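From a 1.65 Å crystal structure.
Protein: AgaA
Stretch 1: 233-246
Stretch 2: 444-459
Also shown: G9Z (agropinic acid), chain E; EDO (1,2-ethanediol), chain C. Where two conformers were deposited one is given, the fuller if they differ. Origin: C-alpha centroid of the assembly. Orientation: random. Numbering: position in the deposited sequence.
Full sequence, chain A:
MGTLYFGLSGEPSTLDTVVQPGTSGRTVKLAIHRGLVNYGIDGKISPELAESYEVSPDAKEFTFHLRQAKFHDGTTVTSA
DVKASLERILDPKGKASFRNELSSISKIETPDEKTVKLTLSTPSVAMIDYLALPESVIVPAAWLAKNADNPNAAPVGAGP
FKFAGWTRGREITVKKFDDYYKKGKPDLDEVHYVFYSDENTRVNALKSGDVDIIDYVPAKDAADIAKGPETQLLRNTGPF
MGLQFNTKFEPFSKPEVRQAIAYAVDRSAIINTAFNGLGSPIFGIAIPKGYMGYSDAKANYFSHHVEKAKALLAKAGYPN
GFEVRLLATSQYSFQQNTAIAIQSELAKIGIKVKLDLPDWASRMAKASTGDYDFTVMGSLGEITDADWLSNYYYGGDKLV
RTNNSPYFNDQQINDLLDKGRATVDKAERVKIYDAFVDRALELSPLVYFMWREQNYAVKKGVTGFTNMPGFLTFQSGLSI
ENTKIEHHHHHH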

# COMPACT_ATOMS: atom_id res chain seq x y z
N LEU A 233 -21.99 -4.87 -1.78
CA LEU A 233 -20.59 -5.18 -1.53
C LEU A 233 -19.81 -4.94 -2.84
O LEU A 233 -20.26 -5.36 -3.91
CB LEU A 233 -20.50 -6.65 -1.11
CG LEU A 233 -19.16 -7.09 -0.56
CD1 LEU A 233 -18.94 -6.54 0.86
CD2 LEU A 233 -19.08 -8.60 -0.55
N LEU A 234 -18.64 -4.25 -2.76
CA LEU A 234 -17.77 -3.98 -3.91
C LEU A 234 -16.53 -4.84 -3.68
O LEU A 234 -15.76 -4.59 -2.75
CB LEU A 234 -17.39 -2.50 -4.00
CG LEU A 234 -18.57 -1.49 -4.05
CD1 LEU A 234 -18.04 -0.07 -4.10
CD2 LEU A 234 -19.48 -1.75 -5.25
N ARG A 235 -16.37 -5.89 -4.51
CA ARG A 235 -15.32 -6.91 -4.33
C ARG A 235 -13.96 -6.64 -4.98
O ARG A 235 -13.84 -5.91 -5.97
CB ARG A 235 -15.82 -8.29 -4.78
CG ARG A 235 -16.96 -8.84 -3.92
CD ARG A 235 -16.82 -10.33 -3.60
NE ARG A 235 -18.09 -10.94 -3.17
CZ ARG A 235 -18.27 -11.67 -2.07
NH1 ARG A 235 -17.26 -11.89 -1.24
NH2 ARG A 235 -19.47 -12.16 -1.78
N ASN A 236 -12.93 -7.27 -4.40
CA ASN A 236 -11.55 -7.24 -4.88
C ASN A 236 -10.85 -8.40 -4.20
O ASN A 236 -11.24 -8.77 -3.08
CB ASN A 236 -10.87 -5.90 -4.51
CG ASN A 236 -9.35 -5.83 -4.72
OD1 ASN A 236 -8.56 -6.24 -3.87
ND2 ASN A 236 -8.91 -5.28 -5.84
N THR A 237 -9.84 -8.99 -4.86
CA THR A 237 -8.99 -10.07 -4.32
C THR A 237 -7.50 -9.77 -4.59
O THR A 237 -6.74 -10.67 -5.00
CB THR A 237 -9.32 -11.41 -4.96
OG1 THR A 237 -9.19 -11.27 -6.38
CG2 THR A 237 -10.67 -11.92 -4.57
N GLY A 238 -7.09 -8.54 -4.31
CA GLY A 238 -5.74 -8.03 -4.57
C GLY A 238 -4.66 -8.29 -3.54
O GLY A 238 -3.55 -8.68 -3.94
N PRO A 239 -4.90 -8.04 -2.24
CA PRO A 239 -3.80 -8.18 -1.27
C PRO A 239 -3.48 -9.60 -0.88
O PRO A 239 -4.28 -10.52 -1.08
CB PRO A 239 -4.27 -7.37 -0.04
CG PRO A 239 -5.55 -6.62 -0.49
CD PRO A 239 -6.12 -7.51 -1.57
N PHE A 240 -2.30 -9.77 -0.30
CA PHE A 240 -1.85 -11.06 0.22
C PHE A 240 -1.52 -10.91 1.72
O PHE A 240 -1.28 -9.78 2.20
CB PHE A 240 -0.62 -11.59 -0.56
CG PHE A 240 0.46 -10.56 -0.80
CD1 PHE A 240 1.31 -10.16 0.23
CD2 PHE A 240 0.65 -10.01 -2.06
CE1 PHE A 240 2.30 -9.19 0.01
CE2 PHE A 240 1.65 -9.05 -2.28
CZ PHE A 240 2.46 -8.63 -1.24
N MET A 241 -1.50 -12.03 2.43
CA MET A 241 -1.07 -12.13 3.83
C MET A 241 0.23 -12.92 3.85
O MET A 241 0.34 -13.94 3.17
CB MET A 241 -2.10 -12.86 4.72
CG MET A 241 -3.44 -12.13 4.84
SD MET A 241 -3.31 -10.47 5.52
CE MET A 241 -2.78 -10.83 7.17
N GLY A 242 1.17 -12.50 4.67
CA GLY A 242 2.45 -13.20 4.78
C GLY A 242 3.26 -12.67 5.94
O GLY A 242 2.69 -12.20 6.93
N LEU A 243 4.60 -12.77 5.84
CA LEU A 243 5.47 -12.29 6.91
C LEU A 243 6.65 -11.54 6.34
O LEU A 243 7.23 -11.96 5.33
CB LEU A 243 6.02 -13.50 7.72
CG LEU A 243 5.03 -14.28 8.60
CD1 LEU A 243 5.63 -15.61 9.02
CD2 LEU A 243 4.66 -13.46 9.87
N GLN A 244 7.05 -10.49 7.06
CA GLN A 244 8.28 -9.71 6.84
C GLN A 244 9.15 -10.05 8.04
O GLN A 244 8.65 -10.11 9.17
CB GLN A 244 8.00 -8.20 6.82
CG GLN A 244 7.30 -7.76 5.55
CD GLN A 244 6.60 -6.46 5.73
OE1 GLN A 244 5.37 -6.43 5.84
NE2 GLN A 244 7.34 -5.34 5.80
N PHE A 245 10.44 -10.28 7.79
CA PHE A 245 11.39 -10.67 8.84
C PHE A 245 12.47 -9.61 9.03
O PHE A 245 13.07 -9.16 8.04
CB PHE A 245 12.10 -11.99 8.43
CG PHE A 245 11.19 -13.17 8.20
CD1 PHE A 245 10.65 -13.41 6.94
CD2 PHE A 245 10.86 -14.03 9.23
CE1 PHE A 245 9.81 -14.52 6.72
CE2 PHE A 245 10.02 -15.12 9.01
CZ PHE A 245 9.47 -15.33 7.77
N ASN A 246 12.81 -9.30 10.29
CA ASN A 246 13.94 -8.42 10.53
C ASN A 246 15.17 -9.34 10.49
O ASN A 246 15.37 -10.17 11.41
CB ASN A 246 13.84 -7.73 11.88
CG ASN A 246 14.94 -6.74 12.12
OD1 ASN A 246 16.05 -6.88 11.60
ND2 ASN A 246 14.65 -5.71 12.92
N SER A 444 13.90 -16.88 0.27
CA SER A 444 12.66 -16.58 0.98
C SER A 444 12.77 -15.41 1.99
O SER A 444 12.39 -15.59 3.16
CB SER A 444 12.12 -17.84 1.65
OG SER A 444 11.53 -18.68 0.67
N PRO A 445 13.28 -14.21 1.60
CA PRO A 445 13.29 -13.07 2.54
C PRO A 445 11.87 -12.70 2.96
O PRO A 445 11.66 -12.21 4.06
CB PRO A 445 13.94 -11.95 1.74
CG PRO A 445 13.64 -12.29 0.30
CD PRO A 445 13.74 -13.80 0.25
N LEU A 446 10.88 -12.94 2.06
CA LEU A 446 9.46 -12.72 2.32
C LEU A 446 8.79 -14.09 2.23
O LEU A 446 9.15 -14.90 1.38
CB LEU A 446 8.81 -11.79 1.28
CG LEU A 446 9.06 -10.26 1.32
CD1 LEU A 446 8.61 -9.62 2.66
CD2 LEU A 446 10.48 -9.89 0.96
N VAL A 447 7.79 -14.32 3.09
CA VAL A 447 7.02 -15.57 3.07
C VAL A 447 5.57 -15.17 2.86
O VAL A 447 5.10 -14.18 3.45
CB VAL A 447 7.26 -16.41 4.35
CG1 VAL A 447 6.14 -17.42 4.56
CG2 VAL A 447 8.63 -17.11 4.28
N TYR A 448 4.84 -15.92 1.98
CA TYR A 448 3.46 -15.57 1.65
C TYR A 448 2.54 -16.74 1.95
O TYR A 448 2.90 -17.89 1.67
CB TYR A 448 3.34 -15.21 0.16
CG TYR A 448 4.34 -14.17 -0.30
CD1 TYR A 448 5.59 -14.53 -0.79
CD2 TYR A 448 4.00 -12.81 -0.30
CE1 TYR A 448 6.51 -13.57 -1.22
CE2 TYR A 448 4.91 -11.84 -0.74
CZ TYR A 448 6.15 -12.24 -1.22
OH TYR A 448 7.05 -11.30 -1.67
N PHE A 449 1.33 -16.45 2.47
CA PHE A 449 0.41 -17.51 2.85
C PHE A 449 -0.87 -17.57 2.08
O PHE A 449 -1.35 -18.68 1.84
CB PHE A 449 0.09 -17.42 4.35
CG PHE A 449 1.29 -17.67 5.24
CD1 PHE A 449 2.13 -18.76 5.02
CD2 PHE A 449 1.60 -16.79 6.28
CE1 PHE A 449 3.25 -18.98 5.84
CE2 PHE A 449 2.71 -17.02 7.10
CZ PHE A 449 3.53 -18.11 6.87
N MET A 450 -1.47 -16.41 1.74
CA MET A 450 -2.76 -16.43 1.07
C MET A 450 -3.10 -15.13 0.37
O MET A 450 -2.56 -14.08 0.74
CB MET A 450 -3.87 -16.71 2.11
CG MET A 450 -3.97 -15.63 3.19
SD MET A 450 -5.38 -15.80 4.27
CE MET A 450 -6.71 -15.19 3.18
N TRP A 451 -4.02 -15.21 -0.61
CA TRP A 451 -4.58 -14.04 -1.29
C TRP A 451 -5.87 -13.78 -0.50
O TRP A 451 -6.61 -14.74 -0.20
CB TRP A 451 -5.01 -14.36 -2.72
CG TRP A 451 -3.87 -14.62 -3.65
CD1 TRP A 451 -3.52 -15.81 -4.20
CD2 TRP A 451 -2.92 -13.65 -4.13
NE1 TRP A 451 -2.42 -15.65 -5.02
CE2 TRP A 451 -2.04 -14.33 -5.01
CE3 TRP A 451 -2.76 -12.26 -3.95
CZ2 TRP A 451 -0.99 -13.68 -5.66
CZ3 TRP A 451 -1.73 -11.61 -4.63
CH2 TRP A 451 -0.85 -12.32 -5.46
N ARG A 452 -6.15 -12.53 -0.16
CA ARG A 452 -7.38 -12.26 0.60
C ARG A 452 -8.35 -11.39 -0.19
O ARG A 452 -7.94 -10.67 -1.11
CB ARG A 452 -7.06 -11.56 1.95
CG ARG A 452 -6.55 -10.13 1.80
CD ARG A 452 -6.26 -9.46 3.14
NE ARG A 452 -6.45 -8.01 3.07
CZ ARG A 452 -5.63 -7.11 3.61
NH1 ARG A 452 -4.54 -7.51 4.26
NH2 ARG A 452 -5.90 -5.82 3.54
N GLU A 453 -9.63 -11.39 0.22
CA GLU A 453 -10.61 -10.46 -0.36
C GLU A 453 -10.43 -9.11 0.35
O GLU A 453 -10.12 -9.07 1.55
CB GLU A 453 -12.04 -10.95 -0.10
CG GLU A 453 -12.37 -12.21 -0.88
CD GLU A 453 -13.85 -12.54 -0.88
OE1 GLU A 453 -14.21 -13.60 -1.44
OE2 GLU A 453 -14.65 -11.75 -0.33
N GLN A 454 -10.63 -8.02 -0.37
CA GLN A 454 -10.53 -6.66 0.17
C GLN A 454 -11.78 -5.96 -0.34
O GLN A 454 -11.88 -5.65 -1.52
CB GLN A 454 -9.25 -5.97 -0.32
CG GLN A 454 -9.08 -4.54 0.23
CD GLN A 454 -8.81 -4.51 1.73
OE1 GLN A 454 -8.36 -5.49 2.32
NE2 GLN A 454 -9.05 -3.37 2.36
N ASN A 455 -12.78 -5.82 0.54
CA ASN A 455 -14.07 -5.35 0.10
C ASN A 455 -14.47 -4.03 0.74
O ASN A 455 -14.08 -3.74 1.88
CB ASN A 455 -15.13 -6.41 0.45
CG ASN A 455 -14.83 -7.77 -0.17
OD1 ASN A 455 -14.36 -7.87 -1.29
ND2 ASN A 455 -15.05 -8.85 0.56
N TYR A 456 -15.25 -3.24 -0.02
CA TYR A 456 -15.93 -2.03 0.45
C TYR A 456 -17.41 -2.37 0.48
O TYR A 456 -17.86 -3.34 -0.17
CB TYR A 456 -15.77 -0.85 -0.54
CG TYR A 456 -14.40 -0.22 -0.49
CD1 TYR A 456 -13.33 -0.76 -1.21
CD2 TYR A 456 -14.15 0.88 0.33
CE1 TYR A 456 -12.06 -0.19 -1.15
CE2 TYR A 456 -12.88 1.46 0.40
CZ TYR A 456 -11.83 0.91 -0.34
OH TYR A 456 -10.56 1.41 -0.27
N ALA A 457 -18.18 -1.55 1.18
CA ALA A 457 -19.62 -1.70 1.15
C ALA A 457 -20.23 -0.32 1.06
O ALA A 457 -19.68 0.63 1.62
CB ALA A 457 -20.13 -2.43 2.37
N VAL A 458 -21.30 -0.20 0.26
CA VAL A 458 -21.97 1.09 0.08
C VAL A 458 -23.45 0.94 0.36
O VAL A 458 -24.02 -0.16 0.24
CB VAL A 458 -21.71 1.72 -1.33
CG1 VAL A 458 -20.21 1.78 -1.66
CG2 VAL A 458 -22.47 0.97 -2.44
N LYS A 459 -24.09 2.07 0.70
CA LYS A 459 -25.53 2.07 0.89
C LYS A 459 -26.19 2.17 -0.49
O LYS A 459 -25.63 2.80 -1.39
CB LYS A 459 -25.94 3.28 1.75
CG LYS A 459 -26.12 2.95 3.24
CD LYS A 459 -27.40 2.13 3.50
CE LYS A 459 -27.90 2.19 4.92
NZ LYS A 459 -28.59 0.93 5.31
OAM G9Z E . -3.28 0.05 6.49
CAB G9Z E . -3.48 -1.13 6.81
CAC G9Z E . -4.32 -1.50 7.88
CB G9Z E . -4.31 -3.06 7.93
CA G9Z E . -3.25 -3.47 6.92
C G9Z E . -3.77 -4.45 6.00
O G9Z E . -4.41 -4.05 4.99
N G9Z E . -2.84 -2.18 6.27
CAG G9Z E . -1.90 -2.09 5.09
CAH G9Z E . -0.44 -2.21 5.56
OAP G9Z E . -0.29 -3.51 6.11
CAI G9Z E . 0.56 -2.01 4.42
OAQ G9Z E . 0.13 -0.89 3.60
CAJ G9Z E . 1.99 -1.66 4.96
OAR G9Z E . 2.89 -1.48 3.85
CAK G9Z E . 2.59 -2.65 5.99
OAT G9Z E . 3.76 -2.05 6.60
CAL G9Z E . 2.91 -4.02 5.38
OAS G9Z E . 3.34 -4.93 6.42
OXT G9Z E . -3.59 -5.66 6.27
C1 EDO C . -4.16 -13.00 -7.61
O1 EDO C . -5.10 -12.02 -7.20
C2 EDO C . -4.37 -13.28 -9.11
O2 EDO C . -3.49 -14.30 -9.51

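A beta bulge interrupts the antiparallel pairing of strands 240-245 and 446-451. Met241 O accepts a hydrogen bond from Phe449 N (2.8 Å) and a weak one from Met450 N (3.4 Å). One carbonyl thus serves two successive amides, and the register shifts by one residue. Beyond the bulge, Gly242 pairs with Tyr448. Gly242 CA lies 3.1 Å from Val447 O, and a CB there would clash with that oxygen. Leu243 N then bonds Val447 O at 2.8 Å.

A second ladder joins Leu234 to Tyr456 through two backbone hydrogen bonds. Leu234 N donates to Tyr456 O at 2.9 Å, and Tyr456 N donates to Leu234 O at 3.1 Å. The loops between the ladders remain linked: Gln454 N bonds Asn236 O, and Arg452 N bonds Pro239 O, both at 2.9 Å.

The edge of Tyr448 meets the face of Phe240, with planes at 88°. Met241 CB packs against Met450 CG at 3.7 Å. Arg235 NH1 and Glu453 OE2 form a salt bridge at 2.8 Å, and Asn455 ND2 also donates to that carboxylate oxygen.

Arg452 ties the contact to agropinic acid. Arg452 NH2 donates to ligand O at 2.7 Å and Arg452 NH1 to ligand OXT at 2.9 Å, matching guanidinium to carboxylate. Gln454 OE1 accepts from Arg452 NE and NH2, which helps hold the guanidinium in place.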